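Transcriptional regulator, LYSR family (Neisseria meningitidis, PDB 4AB5) probably regulates transcription of methionine biosynthesis genes as a MetR-like, DNA-binding LysR-type factor, present here as its regulatory domain alone. Local coordinates at residues I109-P114 against I141-L146. Sequence-based numbering, arbitrary orientation.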
# COMPACT_ATOMS: atom_id res chain seq x y z
N ILE B 109 -8.08 8.70 11.18
CA ILE B 109 -7.69 7.64 10.25
C ILE B 109 -6.17 7.55 10.20
O ILE B 109 -5.50 8.55 9.92
CB ILE B 109 -8.39 7.73 8.87
CG1 ILE B 109 -9.90 8.00 9.04
CG2 ILE B 109 -8.14 6.44 8.05
CD1 ILE B 109 -10.55 8.65 7.91
N THR B 110 -5.62 6.39 10.60
CA THR B 110 -4.18 6.13 10.68
C THR B 110 -3.83 4.77 10.07
O THR B 110 -4.72 4.00 9.71
CB THR B 110 -3.72 6.12 12.18
OG1 THR B 110 -4.10 4.89 12.80
CG2 THR B 110 -4.22 7.30 13.00
N TYR B 111 -2.52 4.45 10.04
CA TYR B 111 -2.02 3.13 9.63
C TYR B 111 -2.24 2.18 10.82
O TYR B 111 -2.31 2.66 11.96
CB TYR B 111 -0.54 3.20 9.21
CG TYR B 111 -0.33 4.11 8.02
CD1 TYR B 111 -0.78 3.75 6.75
CD2 TYR B 111 0.26 5.36 8.17
CE1 TYR B 111 -0.61 4.60 5.66
CE2 TYR B 111 0.43 6.22 7.08
CZ TYR B 111 -0.01 5.83 5.83
OH TYR B 111 0.15 6.67 4.75
N PRO B 112 -2.44 0.85 10.60
CA PRO B 112 -2.74 -0.05 11.73
C PRO B 112 -1.48 -0.41 12.50
O PRO B 112 -0.90 -1.49 12.36
CB PRO B 112 -3.41 -1.27 11.05
CG PRO B 112 -3.54 -0.89 9.60
CD PRO B 112 -2.46 0.10 9.34
N VAL B 113 -1.06 0.55 13.33
CA VAL B 113 0.18 0.49 14.07
C VAL B 113 -0.00 1.16 15.46
O VAL B 113 -0.95 1.93 15.62
CB VAL B 113 1.24 1.17 13.14
CG1 VAL B 113 1.59 2.59 13.57
CG2 VAL B 113 2.47 0.30 12.96
N PRO B 114 0.81 0.84 16.51
CA PRO B 114 0.60 1.51 17.80
C PRO B 114 0.98 2.99 17.75
O PRO B 114 1.78 3.40 16.91
CB PRO B 114 1.49 0.72 18.78
CG PRO B 114 2.11 -0.38 18.01
CD PRO B 114 1.98 -0.06 16.56
N ILE B 141 -4.06 5.58 -0.20
CA ILE B 141 -5.14 5.83 -1.15
C ILE B 141 -6.53 5.60 -0.52
O ILE B 141 -7.46 6.35 -0.83
CB ILE B 141 -4.93 5.09 -2.50
CG1 ILE B 141 -4.90 3.54 -2.33
CG2 ILE B 141 -3.67 5.61 -3.22
CD1 ILE B 141 -4.95 2.74 -3.64
N ALA B 142 -6.63 4.62 0.40
CA ALA B 142 -7.86 4.31 1.12
C ALA B 142 -8.10 5.35 2.23
O ALA B 142 -9.24 5.75 2.42
CB ALA B 142 -7.81 2.91 1.69
N ILE B 143 -7.02 5.81 2.92
CA ILE B 143 -7.10 6.86 3.94
C ILE B 143 -7.71 8.13 3.34
O ILE B 143 -8.68 8.64 3.88
CB ILE B 143 -5.74 7.13 4.66
CG1 ILE B 143 -5.31 5.91 5.52
CG2 ILE B 143 -5.82 8.43 5.52
CD1 ILE B 143 -3.93 5.99 6.18
N ILE B 144 -7.16 8.61 2.19
CA ILE B 144 -7.62 9.80 1.48
C ILE B 144 -9.08 9.70 1.07
O ILE B 144 -9.82 10.66 1.30
CB ILE B 144 -6.63 10.22 0.34
CG1 ILE B 144 -5.50 11.08 0.92
CG2 ILE B 144 -7.32 10.97 -0.82
CD1 ILE B 144 -4.23 10.45 0.92
N GLN B 145 -9.51 8.54 0.52
CA GLN B 145 -10.92 8.36 0.11
C GLN B 145 -11.89 8.35 1.28
O GLN B 145 -13.00 8.83 1.15
CB GLN B 145 -11.12 7.14 -0.79
CG GLN B 145 -10.46 7.25 -2.17
CD GLN B 145 -10.84 8.48 -2.95
OE1 GLN B 145 -11.99 8.91 -2.99
NE2 GLN B 145 -9.87 9.05 -3.64
N LEU B 146 -11.44 7.83 2.44
CA LEU B 146 -12.21 7.80 3.68
C LEU B 146 -12.34 9.22 4.25
O LEU B 146 -13.43 9.62 4.67
CB LEU B 146 -11.56 6.85 4.70
CG LEU B 146 -11.76 5.35 4.49
CD1 LEU B 146 -10.91 4.58 5.46
CD2 LEU B 146 -13.22 4.95 4.63
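The phenol ring of Y111 is the one flat group in this contact, and one of its faces receives the CD1 methyl of I143. That methyl lies 4.0 Å from the ring centroid and 24° off the normal, a CH-pi contact displaced toward the rim, so that CE1 of Y111 is its nearest ring atom at 3.6 Å. The two side chains cross almost perpendicularly: I143 is extended (chi2 174°) and comes in at a slant over the ring, its terminal methyl leading. The orientation of the ring is further defined by a stack with H17 and by a hydrogen bond between its hydroxyl and that of T140, next to the first residue of 141-146.

Along the strand, the contact becomes purely aliphatic. I109 points at the helix and divides its two branches between successive inward-facing residues. Its CG2, anti to the backbone N, packs 3.8 Å from CG1 of I143, the two isoleucines sliding past each other in opposite directions. The other branch, nearly extended at chi2 155°, carries CD1 to 3.8 Å from CB of L146, at an oblique crossing. I143 and L146 are three residues apart, hence on the same side of the helix. T110 turns its side chain the other way; its OG1 donates to the carbonyl O of Y111 at 3.0 Å, from above the carbonyl plane, and also bonds to H136.

This is helix-on-sheet packing in the periplasmic-binding-protein-like fold of LysR regulatory domains. Strand 108-110 pairs in parallel with 134-136, which leads into helix 140-148 and completes a beta-alpha unit. I143 also touches A154 of strand 154-157, while the second subunit packs F20 on I141 and A142, and M24 on Q145.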